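Local coordinates for protein Fe(2+) transporter FeoB (Escherichia coli, PDB 3I8S) that transports ferrous iron across the bacterial inner membrane, probably coupling GTP binding by its cytosolic G domain to uptake, at residues L4-I9 with L161-Y166; N21-S26 with E157-A162; H79-G84 with L111-I116; V117-L122 with I130-D135. One frame throughout, in Å; residues are numbered along the deposited sequence. Where two conformers were deposited one is given.

Interaction 1. Residues L4-I9 with L161-Y166; sequences LTIGLI and LAIDRY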
loop_
_atom_site.group_PDB
_atom_site.type_symbol
_atom_site.label_atom_id
_atom_site.label_comp_id
_atom_site.label_asym_id
_atom_site.label_seq_id
_atom_site.Cartn_x
_atom_site.Cartn_y
_atom_site.Cartn_z
ATOM N N LEU A 4 6.850 18.318 2.735
ATOM C CA LEU A 4 6.141 17.097 3.113
ATOM C C LEU A 4 6.249 16.169 1.947
ATOM O O LEU A 4 5.843 16.534 0.842
ATOM C CB LEU A 4 4.664 17.369 3.429
ATOM C CG LEU A 4 3.846 16.200 3.927
ATOM C CD1 LEU A 4 4.256 15.712 5.348
ATOM C CD2 LEU A 4 2.334 16.592 3.924
ATOM N N THR A 5 6.820 14.978 2.173
ATOM C CA THR A 5 7.047 14.024 1.087
ATOM C C THR A 5 5.963 12.960 1.056
ATOM O O THR A 5 5.762 12.230 2.030
ATOM C CB THR A 5 8.413 13.356 1.230
ATOM O OG1 THR A 5 9.412 14.373 1.265
ATOM C CG2 THR A 5 8.690 12.392 0.056
ATOM N N ILE A 6 5.298 12.886 -0.079
ATOM C CA ILE A 6 4.214 11.942 -0.329
ATOM C C ILE A 6 4.535 11.011 -1.510
ATOM O O ILE A 6 4.921 11.470 -2.609
ATOM C CB ILE A 6 2.895 12.673 -0.585
ATOM C CG1 ILE A 6 2.580 13.637 0.540
ATOM C CG2 ILE A 6 1.789 11.617 -0.822
ATOM C CD1 ILE A 6 1.287 14.315 0.392
ATOM N N GLY A 7 4.393 9.689 -1.272
ATOM C CA GLY A 7 4.528 8.677 -2.315
ATOM C C GLY A 7 3.158 8.442 -2.944
ATOM O O GLY A 7 2.176 8.197 -2.197
ATOM N N LEU A 8 3.083 8.497 -4.267
ATOM C CA LEU A 8 1.847 8.152 -4.988
ATOM C C LEU A 8 1.931 6.738 -5.580
ATOM O O LEU A 8 2.840 6.373 -6.335
ATOM C CB LEU A 8 1.566 9.209 -6.022
ATOM C CG LEU A 8 0.234 9.145 -6.730
ATOM C CD1 LEU A 8 -0.914 9.523 -5.743
ATOM C CD2 LEU A 8 0.316 9.995 -8.025
ATOM N N ILE A 9 1.012 5.883 -5.148
ATOM C CA ILE A 9 1.146 4.472 -5.446
ATOM C C ILE A 9 -0.222 3.884 -5.762
ATOM O O ILE A 9 -1.224 4.232 -5.113
ATOM C CB ILE A 9 1.755 3.671 -4.268
ATOM C CG1 ILE A 9 2.174 2.263 -4.808
ATOM C CG2 ILE A 9 0.819 3.760 -3.045
ATOM C CD1 ILE A 9 3.101 1.430 -3.926
ATOM N N LEU A 161 -7.378 18.590 1.805
ATOM C CA LEU A 161 -7.875 18.642 3.197
ATOM C C LEU A 161 -7.325 17.449 3.995
ATOM O O LEU A 161 -6.814 17.617 5.088
ATOM C CB LEU A 161 -9.401 18.578 3.229
ATOM C CG LEU A 161 -10.145 18.601 4.579
ATOM C CD1 LEU A 161 -9.633 19.707 5.485
ATOM C CD2 LEU A 161 -11.694 18.799 4.412
ATOM N N ALA A 162 -7.517 16.256 3.433
ATOM C CA ALA A 162 -7.036 15.022 4.023
ATOM C C ALA A 162 -5.523 15.045 4.287
ATOM O O ALA A 162 -5.076 14.594 5.350
ATOM C CB ALA A 162 -7.478 13.802 3.160
ATOM N N ILE A 163 -4.753 15.565 3.357
ATOM C CA ILE A 163 -3.295 15.704 3.547
ATOM C C ILE A 163 -3.008 16.592 4.773
ATOM O O ILE A 163 -2.223 16.242 5.685
ATOM C CB ILE A 163 -2.608 16.247 2.255
ATOM C CG1 ILE A 163 -2.628 15.216 1.096
ATOM C CG2 ILE A 163 -1.178 16.729 2.599
ATOM C CD1 ILE A 163 -2.232 15.801 -0.322
ATOM N N ASP A 164 -3.698 17.727 4.859
ATOM C CA ASP A 164 -3.508 18.642 6.004
ATOM C C ASP A 164 -3.938 18.061 7.375
ATOM O O ASP A 164 -3.668 18.619 8.448
ATOM C CB ASP A 164 -4.168 19.993 5.750
ATOM C CG ASP A 164 -3.389 20.854 4.774
ATOM O OD1 ASP A 164 -3.936 21.848 4.314
ATOM O OD2 ASP A 164 -2.214 20.548 4.490
ATOM N N ARG A 165 -4.664 16.972 7.321
ATOM C CA ARG A 165 -5.079 16.255 8.486
ATOM C C ARG A 165 -4.437 14.867 8.658
ATOM O O ARG A 165 -4.900 14.087 9.501
ATOM C CB ARG A 165 -6.575 16.081 8.380
ATOM C CG ARG A 165 -7.296 17.362 8.487
ATOM C CD ARG A 165 -8.790 17.107 8.431
ATOM N NE ARG A 165 -9.466 18.333 8.766
ATOM C CZ ARG A 165 -10.762 18.549 8.598
ATOM N NH1 ARG A 165 -11.544 17.600 8.088
ATOM N NH2 ARG A 165 -11.245 19.713 8.916
ATOM N N TYR A 166 -3.367 14.573 7.951
ATOM C CA TYR A 166 -2.953 13.167 7.917
ATOM C C TYR A 166 -2.407 12.744 9.294
ATOM O O TYR A 166 -1.919 13.525 10.068
ATOM C CB TYR A 166 -1.981 12.859 6.799
ATOM C CG TYR A 166 -0.562 12.982 7.207
ATOM C CD1 TYR A 166 0.077 14.210 7.171
ATOM C CD2 TYR A 166 0.148 11.873 7.674
ATOM C CE1 TYR A 166 1.397 14.335 7.568
ATOM C CE2 TYR A 166 1.479 11.981 8.047
ATOM C CZ TYR A 166 2.094 13.223 8.003
ATOM O OH TYR A 166 3.412 13.358 8.390
#
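In the P-loop GTPase fold of this cytosolic G domain, the strand that leads into the phosphate-binding loop carries Leu4 and Ile6 on one face, and the end of helix 154-164 lays Ile163 against them, with Tyr166 just beyond the last turn. The contact is wholly apolar. Leu4 divides its two methyls between two partners: CD2 meets Ile163 CG2 at 3.8 Å, while CD1 reaches the Tyr166 ring at CE1, 3.9 Å away in the conformer described here, one of two for this tyrosine. Two residues further along, Ile6 CD1 lies 3.9 Å from Ile163 CD1. The extended branch of Ile6 (chi2 -177°) carries that methyl outward from the strand to the helix, where it also stands 4.1 Å from Ile163 CG2. Ile163 therefore offers both of its methyls to strand 4-10, CG2 to Leu4 and Ile6, CD1 to Ile6 alone of the two. Branched aliphatic chains suit this place because they fill an interior facing a sheet without bringing polar atoms that would need partners. Shortening Ile163 to an alanine would remove both methyls and probably open a gap between helix and strand, leaving Leu4 CD2 and Ile6 CD1 without their neighbours there. Beside the contact, Asp164 ties the helix end to the turn between strands 39-46 and 51-56 through bonds to Thr47, Asp49 and His50. Strand 4-10 itself lies between strands 51-56 and 88-94, whose Val52, Leu54, Leu88 and Ile90 flank Ile6, while Thr5 and Ile9 face helix 72-83 on the other side of the sheet.

Interaction 2. Residues N21-S26 with E157-A162; sequences NQLTGS and EALKLA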
loop_
_atom_site.group_PDB
_atom_site.type_symbol
_atom_site.label_atom_id
_atom_site.label_comp_id
_atom_site.label_asym_id
_atom_site.label_seq_id
_atom_site.Cartn_x
_atom_site.Cartn_y
_atom_site.Cartn_z
ATOM N N ASN A 21 -0.595 14.362 -12.538
ATOM C CA ASN A 21 -0.579 15.509 -13.430
ATOM C C ASN A 21 -1.501 16.640 -12.958
ATOM O O ASN A 21 -1.154 17.814 -13.049
ATOM C CB ASN A 21 -0.927 15.059 -14.847
ATOM C CG ASN A 21 0.195 14.311 -15.492
ATOM O OD1 ASN A 21 1.358 14.498 -15.126
ATOM N ND2 ASN A 21 -0.129 13.473 -16.492
ATOM N N GLN A 22 -2.654 16.271 -12.417
ATOM C CA GLN A 22 -3.610 17.243 -11.899
ATOM C C GLN A 22 -3.053 17.988 -10.695
ATOM O O GLN A 22 -3.238 19.192 -10.567
ATOM C CB GLN A 22 -4.894 16.533 -11.496
ATOM C CG GLN A 22 -5.726 16.161 -12.686
ATOM C CD GLN A 22 -6.932 15.329 -12.350
ATOM O OE1 GLN A 22 -7.065 14.787 -11.253
ATOM N NE2 GLN A 22 -7.811 15.179 -13.330
ATOM N N LEU A 23 -2.366 17.279 -9.820
ATOM C CA LEU A 23 -1.851 17.870 -8.569
ATOM C C LEU A 23 -0.655 18.784 -8.832
ATOM O O LEU A 23 -0.539 19.862 -8.275
ATOM C CB LEU A 23 -1.478 16.765 -7.608
ATOM C CG LEU A 23 -2.673 16.126 -6.897
ATOM C CD1 LEU A 23 -2.200 14.914 -6.133
ATOM C CD2 LEU A 23 -3.316 17.167 -5.972
ATOM N N THR A 24 0.209 18.361 -9.740
ATOM C CA THR A 24 1.518 18.985 -9.907
ATOM C C THR A 24 1.600 19.949 -11.084
ATOM O O THR A 24 2.495 20.781 -11.113
ATOM C CB THR A 24 2.654 17.928 -10.041
ATOM O OG1 THR A 24 2.518 17.177 -11.274
ATOM C CG2 THR A 24 2.637 17.001 -8.843
ATOM N N GLY A 25 0.702 19.840 -12.062
ATOM C CA GLY A 25 0.731 20.716 -13.224
ATOM C C GLY A 25 2.087 20.687 -13.920
ATOM O O GLY A 25 2.628 19.612 -14.189
ATOM N N SER A 26 2.634 21.872 -14.154
ATOM C CA SER A 26 3.908 22.063 -14.857
ATOM C C SER A 26 5.104 21.853 -13.919
ATOM O O SER A 26 6.239 21.780 -14.391
ATOM C CB SER A 26 3.974 23.471 -15.477
ATOM O OG SER A 26 4.013 24.475 -14.463
ATOM N N GLU A 157 -9.711 18.907 -3.951
ATOM C CA GLU A 157 -9.801 19.723 -2.752
ATOM C C GLU A 157 -9.988 18.902 -1.473
ATOM O O GLU A 157 -9.338 19.182 -0.482
ATOM C CB GLU A 157 -10.868 20.804 -2.913
ATOM C CG GLU A 157 -10.465 21.847 -3.999
ATOM C CD GLU A 157 -9.008 22.358 -3.830
ATOM O OE1 GLU A 157 -8.735 23.012 -2.780
ATOM O OE2 GLU A 157 -8.122 22.054 -4.695
ATOM N N ALA A 158 -10.839 17.873 -1.512
ATOM C CA ALA A 158 -10.994 16.943 -0.376
ATOM C C ALA A 158 -9.701 16.170 -0.065
ATOM O O ALA A 158 -9.372 15.907 1.109
ATOM C CB ALA A 158 -12.144 15.994 -0.610
ATOM N N LEU A 159 -8.953 15.796 -1.106
ATOM C CA LEU A 159 -7.687 15.131 -0.917
ATOM C C LEU A 159 -6.685 16.055 -0.196
ATOM O O LEU A 159 -5.966 15.611 0.718
ATOM C CB LEU A 159 -7.107 14.693 -2.276
ATOM C CG LEU A 159 -5.795 13.891 -2.288
ATOM C CD1 LEU A 159 -5.966 12.627 -1.411
ATOM C CD2 LEU A 159 -5.381 13.588 -3.785
ATOM N N LYS A 160 -6.629 17.329 -0.615
ATOM C CA LYS A 160 -5.719 18.280 0.022
ATOM C C LYS A 160 -6.093 18.513 1.489
ATOM O O LYS A 160 -5.218 18.625 2.314
ATOM C CB LYS A 160 -5.617 19.582 -0.777
ATOM C CG LYS A 160 -4.889 19.433 -2.109
ATOM C CD LYS A 160 -4.648 20.741 -2.744
ATOM C CE LYS A 160 -3.893 20.656 -4.027
ATOM N NZ LYS A 160 -3.512 22.061 -4.492
ATOM N N LEU A 161 -7.378 18.590 1.805
ATOM C CA LEU A 161 -7.875 18.642 3.197
ATOM C C LEU A 161 -7.325 17.449 3.995
ATOM O O LEU A 161 -6.814 17.617 5.088
ATOM C CB LEU A 161 -9.401 18.578 3.229
ATOM C CG LEU A 161 -10.145 18.601 4.579
ATOM C CD1 LEU A 161 -9.633 19.707 5.485
ATOM C CD2 LEU A 161 -11.694 18.799 4.412
ATOM N N ALA A 162 -7.517 16.256 3.433
ATOM C CA ALA A 162 -7.036 15.022 4.023
ATOM C C ALA A 162 -5.523 15.045 4.287
ATOM O O ALA A 162 -5.076 14.594 5.350
ATOM C CB ALA A 162 -7.478 13.802 3.160
HETATM O O HOH W 1 -2.467 21.310 -7.071
#
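With CG anti to the carbonyl carbon (chi1 -78°), Leu23 sends its forked end toward helix 154-164, where Leu159 answers with CG anti to the backbone N (chi1 -177°) and Lys160 with a chain extended beyond CG. The two leucines cross at about a right angle, Leu23 CD1 standing 4.2 Å from Leu159 CD2. The other methyl, Leu23 CD2, touches the aliphatic stem of the lysine at CE, 4.0 Å away, as the two side chains slide past each other in opposite directions. This is helix-to-helix packing on one face of the G-domain sheet: helix 16-24, which follows the P-loop, lies beside helix 154-164. Lysine fits the margin of such an interface, since its methylenes can cover a leucine while its charged end reaches polar atoms. Here Lys160 NZ donates to a water at 2.9 Å, and that water donates in turn to Leu23 O at 2.7 Å, bridging the two helices near the end of the first. The ammonium group is also bonded to Ser46 O. Phe45 of strand 39-46 touches both Leu23 and Lys160, and Ile156 adds a further apolar neighbour to Leu23 from the helix opposite.

Interaction 3. Residues H79-G84 with L111-I116; sequences HYILSG and LGIPCI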
loop_
_atom_site.group_PDB
_atom_site.type_symbol
_atom_site.label_atom_id
_atom_site.label_comp_id
_atom_site.label_asym_id
_atom_site.label_seq_id
_atom_site.Cartn_x
_atom_site.Cartn_y
_atom_site.Cartn_z
ATOM N N HIS A 79 10.963 -0.753 -2.463
ATOM C CA HIS A 79 12.188 -0.212 -1.940
ATOM C C HIS A 79 11.947 1.239 -1.472
ATOM O O HIS A 79 12.382 1.631 -0.405
ATOM C CB HIS A 79 13.241 -0.262 -3.035
ATOM C CG HIS A 79 14.508 0.434 -2.682
ATOM N ND1 HIS A 79 14.729 1.759 -2.974
ATOM C CD2 HIS A 79 15.587 0.017 -1.996
ATOM C CE1 HIS A 79 15.918 2.109 -2.538
ATOM N NE2 HIS A 79 16.464 1.070 -1.943
ATOM N N TYR A 80 11.236 2.027 -2.256
ATOM C CA TYR A 80 10.928 3.404 -1.823
ATOM C C TYR A 80 10.114 3.431 -0.537
ATOM O O TYR A 80 10.409 4.138 0.419
ATOM C CB TYR A 80 10.142 4.131 -2.892
ATOM C CG TYR A 80 9.923 5.579 -2.541
ATOM C CD1 TYR A 80 10.937 6.514 -2.738
ATOM C CD2 TYR A 80 8.723 5.992 -1.988
ATOM C CE1 TYR A 80 10.739 7.860 -2.378
ATOM C CE2 TYR A 80 8.501 7.317 -1.635
ATOM C CZ TYR A 80 9.508 8.248 -1.870
ATOM O OH TYR A 80 9.307 9.570 -1.452
ATOM N N ILE A 81 9.111 2.588 -0.501
ATOM C CA ILE A 81 8.172 2.586 0.621
ATOM C C ILE A 81 8.942 2.204 1.911
ATOM O O ILE A 81 8.757 2.831 2.961
ATOM C CB ILE A 81 6.905 1.704 0.252
ATOM C CG1 ILE A 81 6.216 2.180 -1.075
ATOM C CG2 ILE A 81 5.892 1.614 1.394
ATOM C CD1 ILE A 81 5.255 3.354 -0.983
ATOM N N LEU A 82 9.882 1.240 1.831
ATOM C CA LEU A 82 10.696 0.814 2.985
ATOM C C LEU A 82 11.832 1.780 3.340
ATOM O O LEU A 82 12.449 1.667 4.378
ATOM C CB LEU A 82 11.317 -0.560 2.739
ATOM C CG LEU A 82 10.429 -1.801 2.687
ATOM C CD1 LEU A 82 9.384 -1.717 1.624
ATOM C CD2 LEU A 82 11.307 -3.024 2.480
ATOM N N SER A 83 12.119 2.726 2.453
ATOM C CA SER A 83 13.233 3.642 2.632
ATOM C C SER A 83 12.952 4.656 3.722
ATOM O O SER A 83 13.888 5.183 4.328
ATOM C CB SER A 83 13.521 4.420 1.330
ATOM O OG SER A 83 12.559 5.434 1.142
ATOM N N GLY A 84 11.677 4.910 3.950
ATOM C CA GLY A 84 11.274 5.863 4.988
ATOM C C GLY A 84 11.369 7.338 4.595
ATOM O O GLY A 84 11.298 8.243 5.439
ATOM N N LEU A 111 2.348 -2.525 6.601
ATOM C CA LEU A 111 3.645 -1.875 6.869
ATOM C C LEU A 111 3.490 -0.716 7.841
ATOM O O LEU A 111 4.464 -0.254 8.481
ATOM C CB LEU A 111 4.270 -1.374 5.549
ATOM C CG LEU A 111 4.941 -2.492 4.772
ATOM C CD1 LEU A 111 5.191 -2.034 3.322
ATOM C CD2 LEU A 111 6.228 -2.882 5.503
ATOM N N GLY A 112 2.261 -0.235 7.967
ATOM C CA GLY A 112 1.965 0.792 8.934
ATOM C C GLY A 112 2.303 2.194 8.470
ATOM O O GLY A 112 2.350 3.116 9.291
ATOM N N ILE A 113 2.555 2.381 7.173
ATOM C CA ILE A 113 2.920 3.726 6.693
ATOM C C ILE A 113 1.625 4.561 6.610
ATOM O O ILE A 113 0.619 4.019 6.143
ATOM C CB ILE A 113 3.520 3.754 5.240
ATOM C CG1 ILE A 113 4.451 2.572 4.931
ATOM C CG2 ILE A 113 4.156 5.124 4.998
ATOM C CD1 ILE A 113 5.632 2.486 5.763
ATOM N N PRO A 114 1.622 5.832 7.104
ATOM C CA PRO A 114 0.402 6.642 7.016
ATOM C C PRO A 114 -0.071 6.722 5.561
ATOM O O PRO A 114 0.729 6.983 4.680
ATOM C CB PRO A 114 0.849 8.001 7.503
ATOM C CG PRO A 114 1.907 7.669 8.466
ATOM C CD PRO A 114 2.664 6.583 7.829
ATOM N N CYS A 115 -1.356 6.417 5.344
ATOM C CA CYS A 115 -1.966 6.346 4.010
ATOM C C CYS A 115 -3.232 7.178 3.952
ATOM O O CYS A 115 -3.925 7.374 4.973
ATOM C CB CYS A 115 -2.346 4.896 3.662
ATOM S SG CYS A 115 -0.986 3.790 3.272
ATOM N N ILE A 116 -3.495 7.711 2.765
ATOM C CA ILE A 116 -4.782 8.214 2.392
ATOM C C ILE A 116 -5.170 7.442 1.138
ATOM O O ILE A 116 -4.387 7.400 0.177
ATOM C CB ILE A 116 -4.720 9.714 2.045
ATOM C CG1 ILE A 116 -4.377 10.540 3.309
ATOM C CG2 ILE A 116 -6.082 10.149 1.456
ATOM C CD1 ILE A 116 -3.874 11.900 2.979
#
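Ile81, Leu111 and Ile113 meet without any flat group between them; the rings nearby serve other neighbours, Tyr80 touching Leu57 and Ala86, and His79 touching Tyr214 and Tyr218. What touches is one methyl, Ile81 CG2, in one of the two conformers modelled for this residue. Because CG2 is anti to the backbone N, it projects from helix 72-83 toward the opposing segment, where it finds Ile113 CG1 at 3.9 Å and Leu111 CD1 at 4.2 Å. Ile81 crosses Leu111 at about a right angle. Compact branched chains suit such a junction, since a single methyl can meet two partners at once. Between those partners Gly112 ends helix 98-111 in a Schellman motif; its backbone angles would jam a side chain against the carbonyl oxygen of Leu111, which explains the glycine. The helix bearing Ile81 finishes nearby, and there Tyr80 O takes two bonds from one serine, from Ser83 N at 3.0 Å and from Ser83 OG at 2.6 Å, the hydroxyl approaching on a lone pair in the carbonyl plane. Leu89 of strand 88-94 touches both Ile81 and Ile113, while Gln200 and Trp203 of helix 198-210 cover Leu111, so the cytosolic helical region closes over this side. Strand 88-94, helix 98-111 and strand 115-120 form a beta-alpha-beta crossover of the P-loop GTPase fold; its turn from helix into second strand packs on Ile81 of helix 72-83, which follows the predicted GTP-binding segment (the G3, DxxG, region) containing Leu57, a residue Ile81 also touches.

Interaction 4. Residues V117-L122 with I130-D135; sequences VALNML and IRIEID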
loop_
_atom_site.group_PDB
_atom_site.type_symbol
_atom_site.label_atom_id
_atom_site.label_comp_id
_atom_site.label_asym_id
_atom_site.label_seq_id
_atom_site.Cartn_x
_atom_site.Cartn_y
_atom_site.Cartn_z
ATOM N N VAL A 117 -6.347 6.810 1.129
ATOM C CA VAL A 117 -6.844 6.209 -0.132
ATOM C C VAL A 117 -7.562 7.247 -0.952
ATOM O O VAL A 117 -8.521 7.916 -0.466
ATOM C CB VAL A 117 -7.753 4.974 0.100
ATOM C CG1 VAL A 117 -8.497 4.560 -1.144
ATOM C CG2 VAL A 117 -6.951 3.857 0.720
ATOM N N ALA A 118 -7.155 7.365 -2.206
ATOM C CA ALA A 118 -7.909 8.180 -3.156
ATOM C C ALA A 118 -8.672 7.238 -4.085
ATOM O O ALA A 118 -8.069 6.576 -4.939
ATOM C CB ALA A 118 -7.011 9.092 -3.938
ATOM N N LEU A 119 -9.992 7.254 -3.933
ATOM C CA LEU A 119 -10.881 6.382 -4.675
ATOM C C LEU A 119 -11.296 7.036 -5.975
ATOM O O LEU A 119 -12.026 8.066 -6.012
ATOM C CB LEU A 119 -12.067 5.954 -3.796
ATOM C CG LEU A 119 -12.925 4.771 -4.227
ATOM C CD1 LEU A 119 -12.187 3.426 -4.217
ATOM C CD2 LEU A 119 -14.182 4.655 -3.331
ATOM N N ASN A 120 -10.829 6.393 -7.051
ATOM C CA ASN A 120 -10.982 6.837 -8.417
ATOM C C ASN A 120 -11.936 5.978 -9.269
ATOM O O ASN A 120 -12.392 4.931 -8.844
ATOM C CB ASN A 120 -9.574 6.751 -9.069
ATOM C CG ASN A 120 -9.206 7.972 -9.781
ATOM O OD1 ASN A 120 -10.035 8.860 -10.010
ATOM N ND2 ASN A 120 -7.945 8.062 -10.146
ATOM N N MET A 121 -12.186 6.406 -10.512
ATOM C CA MET A 121 -13.065 5.686 -11.447
ATOM C C MET A 121 -14.461 5.426 -10.892
ATOM O O MET A 121 -15.075 4.397 -11.154
ATOM C CB MET A 121 -12.417 4.360 -11.885
ATOM C CG MET A 121 -10.931 4.451 -12.209
ATOM S SD MET A 121 -10.570 5.568 -13.576
ATOM C CE MET A 121 -8.802 5.402 -13.778
ATOM N N LEU A 122 -14.954 6.389 -10.113
ATOM C CA LEU A 122 -16.289 6.340 -9.546
ATOM C C LEU A 122 -17.400 6.278 -10.615
ATOM O O LEU A 122 -18.424 5.625 -10.440
ATOM C CB LEU A 122 -16.489 7.603 -8.709
ATOM C CG LEU A 122 -15.482 7.761 -7.571
ATOM C CD1 LEU A 122 -15.632 9.169 -6.933
ATOM C CD2 LEU A 122 -15.726 6.656 -6.584
ATOM N N ILE A 130 -22.160 -0.548 -9.511
ATOM C CA ILE A 130 -21.543 -0.727 -8.200
ATOM C C ILE A 130 -21.449 0.620 -7.461
ATOM O O ILE A 130 -20.956 1.613 -8.020
ATOM C CB ILE A 130 -20.171 -1.488 -8.267
ATOM C CG1 ILE A 130 -19.310 -1.167 -7.055
ATOM C CG2 ILE A 130 -19.400 -1.203 -9.532
ATOM C CD1 ILE A 130 -18.006 -1.846 -7.099
ATOM N N ARG A 131 -21.970 0.633 -6.229
ATOM C CA ARG A 131 -21.784 1.737 -5.285
ATOM C C ARG A 131 -20.853 1.255 -4.171
ATOM O O ARG A 131 -20.975 0.120 -3.699
ATOM C CB ARG A 131 -23.113 2.201 -4.668
ATOM C CG ARG A 131 -22.970 3.480 -3.774
ATOM C CD ARG A 131 -24.236 3.807 -2.918
ATOM N NE ARG A 131 -24.202 5.170 -2.333
ATOM C CZ ARG A 131 -23.427 5.558 -1.305
ATOM N NH1 ARG A 131 -22.604 4.698 -0.702
ATOM N NH2 ARG A 131 -23.478 6.821 -0.870
ATOM N N ILE A 132 -19.904 2.108 -3.809
ATOM C CA ILE A 132 -18.964 1.860 -2.714
ATOM C C ILE A 132 -19.401 2.657 -1.468
ATOM O O ILE A 132 -19.593 3.897 -1.533
ATOM C CB ILE A 132 -17.526 2.268 -3.069
ATOM C CG1 ILE A 132 -17.025 1.532 -4.332
ATOM C CG2 ILE A 132 -16.569 1.952 -1.919
ATOM C CD1 ILE A 132 -17.158 0.063 -4.290
ATOM N N GLU A 133 -19.549 1.946 -0.348
ATOM C CA GLU A 133 -19.800 2.576 0.935
ATOM C C GLU A 133 -18.484 3.100 1.486
ATOM O O GLU A 133 -17.663 2.343 2.036
ATOM C CB GLU A 133 -20.347 1.582 1.918
ATOM C CG GLU A 133 -21.780 1.276 1.762
ATOM C CD GLU A 133 -22.328 0.730 3.059
ATOM O OE1 GLU A 133 -21.556 -0.014 3.725
ATOM O OE2 GLU A 133 -23.482 1.060 3.430
ATOM N N ILE A 134 -18.275 4.392 1.325
ATOM C CA ILE A 134 -16.936 4.946 1.535
ATOM C C ILE A 134 -16.511 4.874 3.012
ATOM O O ILE A 134 -15.377 4.452 3.354
ATOM C CB ILE A 134 -16.874 6.385 0.986
ATOM C CG1 ILE A 134 -16.846 6.349 -0.548
ATOM C CG2 ILE A 134 -15.654 7.122 1.475
ATOM C CD1 ILE A 134 -17.484 7.554 -1.115
ATOM N N ASP A 135 -17.409 5.271 3.898
ATOM C CA ASP A 135 -17.066 5.223 5.329
ATOM C C ASP A 135 -16.913 3.827 5.886
ATOM O O ASP A 135 -16.056 3.597 6.744
ATOM C CB ASP A 135 -18.052 6.028 6.161
ATOM C CG ASP A 135 -17.406 7.228 6.743
ATOM O OD1 ASP A 135 -16.436 7.678 6.083
ATOM O OD2 ASP A 135 -17.804 7.658 7.854
#
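Leu119, whose side chain meets Ile132 and Ile134, is fixed in the sheet by backbone hydrogen bonding to Ile146 of the neighbouring parallel strand. It sits on strand 115-120 of the G domain, immediately before the Asn120 to Asp123 segment that binds GTP and corresponds to the guanine-recognition (G4) motif of this family. Asn120 begins that segment, and its ND2 makes a weak hydrogen bond to Ser14 O of the P-loop, linking two parts of the nucleotide site. Strand residues alternate in direction, so while Asn120 serves the site, Leu119 turns to the interior. Leucine suits this place, having a long, forked end that can span from the sheet to a chain running beyond it. With CG anti to the backbone N (chi1 -164°), the side chain reaches out from the strand, and its CD2 methyl approaches Ile134 CG1 at 4.2 Å. Ile132 is the closer partner, crossing Leu119 obliquely. Between the two isoleucines Glu133 takes the N-cap position of helix 134-141, its side chain leaving the backbone away from strand 115-120, as befits a charged residue. Strand 130-132 pairs antiparallel with strand 260-262, whose Ser260 touches Ile132, and Ile134 continues onto Val145 and Pro147. Leu119 CD2 rests against the branch point of Ile132, 3.9 Å from CG2 and 4.1 Å from CB.

All four contacts are buried and largely aliphatic, but they join different layers of one G domain. Interactions 1 and 2 share helix 154-164: the first sets its end on the central strand of the sheet, the second sets it beside helix 16-24, where a lysine and a water bring polar chemistry to the edge. Interaction 3 lies across the sheet, on the side of the helical region, and is nearest the centre of the chain. Interaction 4 lies further along strand 115-120, which interaction 3 also uses, at its nucleotide-binding end. Ile116 joins the layers: its CD1 lies 3.8 Å from Ile163 N and its CG2 3.8 Å from Leu159 CD1.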